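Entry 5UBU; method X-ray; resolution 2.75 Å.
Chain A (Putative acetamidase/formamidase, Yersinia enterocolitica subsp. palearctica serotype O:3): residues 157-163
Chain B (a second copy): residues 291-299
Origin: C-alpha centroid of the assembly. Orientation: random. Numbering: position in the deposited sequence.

Chain A (157-163) YWSERHT
Chain B 291-299: DFGFEQWDA

This is a small contact, burying 270 Å² in total, made by chain A side chains on side chains and one backbone carbonyl of chain B. The backbones stay apart: the nearest CA atoms, A:Arg161 and B:Phe294, are 10.2 Å from each other. CA-to-CB bonds of A:Trp158, A:Arg161 and A:His162 point toward chain B, those of B:Phe294 and B:Asp298 sideways. A:Arg161 (phi/psi -72/-41) spans the gap fully extended, chi1 to chi3 trans. A:Arg161 NH1 and NH2 donate to B:Phe292 O at 2.9 and 3.2 Å; this carbonyl, of the first residue to leave helical phi/psi (-122/28), lies near the guanidinium plane. The guanidinium face covers the B:Phe294 ring (chi1 -78°, chi2 80°): A:Arg161 CZ is 4.1 Å from the ring centroid, 26° off the normal, a cation-pi arrangement. B:Gly293 (56/20) lies between them in sequence; positive phi favours glycine. A:His162 (m, chi2 102°) meets the same phenyl rim to rim, CE1 to B:Phe294 CE2 3.4 Å, planes at 19°; both residues are buried.

Buried A:Trp158 (t, chi2 -95°) needs an acceptor for its indole N-H: NE1 donates to B:Asp298 OD1 at 2.9 Å (154°). B:Asp298 (t) sits in the first turn of a helix capped by B:Glu295, whose OE1 accepts from B:Asp298 N at 2.9 Å. One water donates to B:Asp298 OD2 (2.7 Å) and bonds A:Ser159 OG (2.9 Å) and A:His162 ND1 (2.7 Å).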

ATOM      1  N   TYR A 157      34.424   2.965 -10.629  1.00 38.22           N
ATOM      2  CA  TYR A 157      34.924   4.330 -10.431  1.00 39.02           C
ATOM      3  C   TYR A 157      33.834   5.394 -10.493  1.00 37.91           C
ATOM      4  O   TYR A 157      33.793   6.209 -11.415  1.00 38.33           O
ATOM      5  CB  TYR A 157      36.046   4.602 -11.440  1.00 40.92           C
ATOM      6  CG  TYR A 157      37.154   3.586 -11.320  1.00 41.88           C
ATOM      7  CD1 TYR A 157      38.141   3.707 -10.340  1.00 43.98           C
ATOM      8  CD2 TYR A 157      37.202   2.481 -12.161  1.00 41.62           C
ATOM      9  CE1 TYR A 157      39.150   2.760 -10.216  1.00 45.76           C
ATOM     10  CE2 TYR A 157      38.211   1.529 -12.049  1.00 43.32           C
ATOM     11  CZ  TYR A 157      39.177   1.679 -11.076  1.00 45.34           C
ATOM     12  OH  TYR A 157      40.163   0.748 -10.968  1.00 47.91           O
ATOM     13  N   TRP A 158      32.980   5.391  -9.469  1.00 36.25           N
ATOM     14  CA  TRP A 158      31.852   6.321  -9.370  1.00 36.05           C
ATOM     15  C   TRP A 158      32.258   7.782  -9.457  1.00 37.45           C
ATOM     16  O   TRP A 158      31.629   8.550 -10.176  1.00 37.82           O
ATOM     17  CB  TRP A 158      31.062   6.080  -8.065  1.00 35.38           C
ATOM     18  CG  TRP A 158      29.841   6.922  -7.969  1.00 35.70           C
ATOM     19  CD1 TRP A 158      29.720   8.127  -7.339  1.00 37.17           C
ATOM     20  CD2 TRP A 158      28.575   6.651  -8.573  1.00 35.53           C
ATOM     21  NE1 TRP A 158      28.444   8.615  -7.504  1.00 38.28           N
ATOM     22  CE2 TRP A 158      27.726   7.729  -8.267  1.00 37.17           C
ATOM     23  CE3 TRP A 158      28.084   5.607  -9.358  1.00 35.30           C
ATOM     24  CZ2 TRP A 158      26.403   7.784  -8.704  1.00 38.14           C
ATOM     25  CZ3 TRP A 158      26.774   5.664  -9.805  1.00 36.32           C
ATOM     26  CH2 TRP A 158      25.949   6.745  -9.479  1.00 37.82           C
ATOM     27  N   SER A 159      33.290   8.160  -8.711  1.00 39.19           N
ATOM     28  CA  SER A 159      33.786   9.544  -8.708  1.00 42.56           C
ATOM     29  C   SER A 159      35.132   9.643  -7.990  1.00 44.58           C
ATOM     30  O   SER A 159      35.619   8.653  -7.448  1.00 43.55           O
ATOM     31  CB  SER A 159      32.775  10.468  -8.006  1.00 42.38           C
ATOM     32  OG  SER A 159      32.588  10.090  -6.653  1.00 40.71           O
ATOM     33  N   GLU A 160      35.726  10.834  -7.993  1.00 48.09           N
ATOM     34  CA  GLU A 160      36.994  11.053  -7.284  1.00 51.25           C
ATOM     35  C   GLU A 160      36.833  10.663  -5.820  1.00 49.89           C
ATOM     36  O   GLU A 160      37.690   9.988  -5.241  1.00 51.85           O
ATOM     37  CB  GLU A 160      37.445  12.505  -7.367  1.00 55.73           C
ATOM     38  CG  GLU A 160      37.935  12.949  -8.732  1.00 59.66           C
ATOM     39  CD  GLU A 160      38.610  14.326  -8.699  1.00 65.31           C
ATOM     40  OE1 GLU A 160      38.214  15.240  -7.922  1.00 66.35           O
ATOM     41  OE2 GLU A 160      39.557  14.499  -9.474  1.00 69.01           O
ATOM     42  N   ARG A 161      35.707  11.073  -5.249  1.00 47.73           N
ATOM     43  CA  ARG A 161      35.399  10.807  -3.852  1.00 46.98           C
ATOM     44  C   ARG A 161      35.035   9.349  -3.533  1.00 45.61           C
ATOM     45  O   ARG A 161      35.457   8.829  -2.498  1.00 46.54           O
ATOM     46  CB  ARG A 161      34.254  11.725  -3.400  1.00 45.62           C
ATOM     47  CG  ARG A 161      33.896  11.602  -1.933  1.00 44.79           C
ATOM     48  CD  ARG A 161      32.805  12.577  -1.565  1.00 44.60           C
ATOM     49  NE  ARG A 161      32.483  12.502  -0.143  1.00 44.99           N
ATOM     50  CZ  ARG A 161      31.536  13.213   0.457  1.00 44.86           C
ATOM     51  NH1 ARG A 161      31.318  13.053   1.757  1.00 45.46           N
ATOM     52  NH2 ARG A 161      30.805  14.077  -0.234  1.00 45.07           N
ATOM     53  N   HIS A 162      34.257   8.702  -4.405  1.00 43.93           N
ATOM     54  CA  HIS A 162      33.827   7.314  -4.154  1.00 42.61           C
ATOM     55  C   HIS A 162      34.223   6.296  -5.212  1.00 42.61           C
ATOM     56  O   HIS A 162      33.914   6.458  -6.396  1.00 42.72           O
ATOM     57  CB  HIS A 162      32.305   7.248  -3.985  1.00 40.61           C
ATOM     58  CG  HIS A 162      31.788   8.103  -2.879  1.00 40.98           C
ATOM     59  ND1 HIS A 162      31.183   9.320  -3.103  1.00 41.78           N
ATOM     60  CD2 HIS A 162      31.823   7.939  -1.537  1.00 41.61           C
ATOM     61  CE1 HIS A 162      30.839   9.857  -1.947  1.00 42.76           C
ATOM     62  NE2 HIS A 162      31.225   9.043  -0.979  1.00 42.79           N
ATOM     63  N   THR A 163      34.913   5.252  -4.763  1.00 43.76           N
ATOM     64  CA  THR A 163      35.326   4.138  -5.610  1.00 43.24           C
ATOM     65  C   THR A 163      34.643   2.965  -4.933  1.00 42.24           C
ATOM     66  O   THR A 163      34.958   2.640  -3.793  1.00 43.84           O
ATOM     67  CB  THR A 163      36.850   3.960  -5.653  1.00 45.31           C
ATOM     68  OG1 THR A 163      37.443   5.125  -6.222  1.00 45.50           O
ATOM     69  CG2 THR A 163      37.230   2.755  -6.503  1.00 45.59           C
TER
ATOM     70  N   ASP B 291      24.969  17.708   6.175  1.00 44.87           N
ATOM     71  CA  ASP B 291      26.166  17.506   7.007  1.00 46.50           C
ATOM     72  C   ASP B 291      27.390  16.825   6.384  1.00 47.07           C
ATOM     73  O   ASP B 291      28.467  16.887   6.973  1.00 48.71           O
ATOM     74  CB  ASP B 291      25.767  16.685   8.247  1.00 45.99           C
ATOM     75  CG  ASP B 291      24.703  17.372   9.108  1.00 45.70           C
ATOM     76  OD1 ASP B 291      24.407  18.566   8.882  1.00 46.71           O
ATOM     77  OD2 ASP B 291      24.172  16.699  10.025  1.00 45.07           O
ATOM     78  N   PHE B 292      27.249  16.184   5.227  1.00 45.68           N
ATOM     79  CA  PHE B 292      28.399  15.464   4.631  1.00 46.42           C
ATOM     80  C   PHE B 292      28.807  15.899   3.211  1.00 47.18           C
ATOM     81  O   PHE B 292      29.364  15.114   2.445  1.00 47.18           O
ATOM     82  CB  PHE B 292      28.148  13.948   4.712  1.00 44.63           C
ATOM     83  CG  PHE B 292      27.886  13.459   6.116  1.00 43.75           C
ATOM     84  CD1 PHE B 292      28.940  13.206   6.986  1.00 45.39           C
ATOM     85  CD2 PHE B 292      26.590  13.252   6.569  1.00 41.55           C
ATOM     86  CE1 PHE B 292      28.707  12.762   8.280  1.00 44.78           C
ATOM     87  CE2 PHE B 292      26.352  12.801   7.859  1.00 41.05           C
ATOM     88  CZ  PHE B 292      27.413  12.558   8.715  1.00 42.66           C
ATOM     89  N   GLY B 293      28.533  17.158   2.879  1.00 47.74           N
ATOM     90  CA  GLY B 293      28.913  17.741   1.588  1.00 49.03           C
ATOM     91  C   GLY B 293      28.470  17.107   0.278  1.00 47.61           C
ATOM     92  O   GLY B 293      29.073  17.371  -0.766  1.00 49.11           O
ATOM     93  N   PHE B 294      27.432  16.283   0.310  1.00 44.83           N
ATOM     94  CA  PHE B 294      26.933  15.671  -0.918  1.00 43.85           C
ATOM     95  C   PHE B 294      26.061  16.621  -1.724  1.00 43.66           C
ATOM     96  O   PHE B 294      25.428  17.511  -1.173  1.00 43.43           O
ATOM     97  CB  PHE B 294      26.086  14.424  -0.618  1.00 41.43           C
ATOM     98  CG  PHE B 294      26.880  13.198  -0.282  1.00 41.50           C
ATOM     99  CD1 PHE B 294      27.404  13.010   0.989  1.00 41.94           C
ATOM    100  CD2 PHE B 294      27.065  12.200  -1.235  1.00 41.28           C
ATOM    101  CE1 PHE B 294      28.126  11.864   1.292  1.00 42.23           C
ATOM    102  CE2 PHE B 294      27.776  11.054  -0.933  1.00 41.66           C
ATOM    103  CZ  PHE B 294      28.312  10.885   0.329  1.00 42.11           C
ATOM    104  N   GLU B 295      26.061  16.426  -3.039  1.00 43.98           N
ATOM    105  CA  GLU B 295      25.182  17.163  -3.939  1.00 43.74           C
ATOM    106  C   GLU B 295      23.966  16.214  -3.964  1.00 41.02           C
ATOM    107  O   GLU B 295      24.136  14.987  -3.975  1.00 40.13           O
ATOM    108  CB  GLU B 295      25.844  17.380  -5.303  1.00 45.66           C
ATOM    109  CG  GLU B 295      24.999  18.119  -6.339  1.00 45.90           C
ATOM    110  CD  GLU B 295      23.957  17.250  -7.027  1.00 43.97           C
ATOM    111  OE1 GLU B 295      24.280  16.102  -7.424  1.00 43.43           O
ATOM    112  OE2 GLU B 295      22.820  17.738  -7.221  1.00 43.24           O
ATOM    113  N   GLN B 296      22.757  16.764  -3.943  1.00 39.78           N
ATOM    114  CA  GLN B 296      21.534  15.933  -3.857  1.00 37.32           C
ATOM    115  C   GLN B 296      21.393  14.783  -4.855  1.00 36.31           C
ATOM    116  O   GLN B 296      21.180  13.654  -4.444  1.00 34.81           O
ATOM    117  CB  GLN B 296      20.273  16.797  -3.949  1.00 36.97           C
ATOM    118  CG  GLN B 296      19.022  16.067  -3.488  1.00 34.99           C
ATOM    119  CD  GLN B 296      17.769  16.861  -3.700  1.00 34.86           C
ATOM    120  OE1 GLN B 296      17.366  17.135  -4.822  1.00 35.61           O
ATOM    121  NE2 GLN B 296      17.111  17.187  -2.620  1.00 34.42           N
ATOM    122  N   TRP B 297      21.497  15.073  -6.150  1.00 37.25           N
ATOM    123  CA  TRP B 297      21.322  14.022  -7.166  1.00 36.67           C
ATOM    124  C   TRP B 297      22.415  12.972  -7.127  1.00 37.10           C
ATOM    125  O   TRP B 297      22.147  11.811  -7.409  1.00 36.35           O
ATOM    126  CB  TRP B 297      21.159  14.591  -8.583  1.00 37.68           C
ATOM    127  CG  TRP B 297      20.104  15.645  -8.666  1.00 37.49           C
ATOM    128  CD1 TRP B 297      20.271  16.922  -9.095  1.00 39.13           C
ATOM    129  CD2 TRP B 297      18.746  15.546  -8.214  1.00 35.73           C
ATOM    130  NE1 TRP B 297      19.087  17.611  -9.006  1.00 38.65           N
ATOM    131  CE2 TRP B 297      18.139  16.796  -8.449  1.00 36.52           C
ATOM    132  CE3 TRP B 297      17.978  14.519  -7.647  1.00 33.84           C
ATOM    133  CZ2 TRP B 297      16.801  17.054  -8.133  1.00 35.51           C
ATOM    134  CZ3 TRP B 297      16.643  14.777  -7.338  1.00 32.87           C
ATOM    135  CH2 TRP B 297      16.071  16.037  -7.585  1.00 33.69           C
ATOM    136  N   ASP B 298      23.631  13.368  -6.765  1.00 38.79           N
ATOM    137  CA  ASP B 298      24.728  12.414  -6.664  1.00 39.48           C
ATOM    138  C   ASP B 298      24.432  11.460  -5.507  1.00 37.94           C
ATOM    139  O   ASP B 298      24.627  10.256  -5.637  1.00 37.73           O
ATOM    140  CB  ASP B 298      26.065  13.114  -6.417  1.00 41.66           C
ATOM    141  CG  ASP B 298      27.229  12.136  -6.362  1.00 42.67           C
ATOM    142  OD1 ASP B 298      27.363  11.290  -7.274  1.00 42.81           O
ATOM    143  OD2 ASP B 298      28.027  12.236  -5.416  1.00 43.52           O
ATOM    144  N   ALA B 299      23.960  12.007  -4.385  1.00 37.34           N
ATOM    145  CA  ALA B 299      23.629  11.199  -3.204  1.00 36.14           C
ATOM    146  C   ALA B 299      22.546  10.182  -3.526  1.00 34.75           C
ATOM    147  O   ALA B 299      22.641   9.024  -3.125  1.00 34.30           O
ATOM    148  CB  ALA B 299      23.170  12.086  -2.060  1.00 35.79           C
TER
HETATM  149  O   HOH W   1      30.492  11.158  -4.918  1.00 35.08           O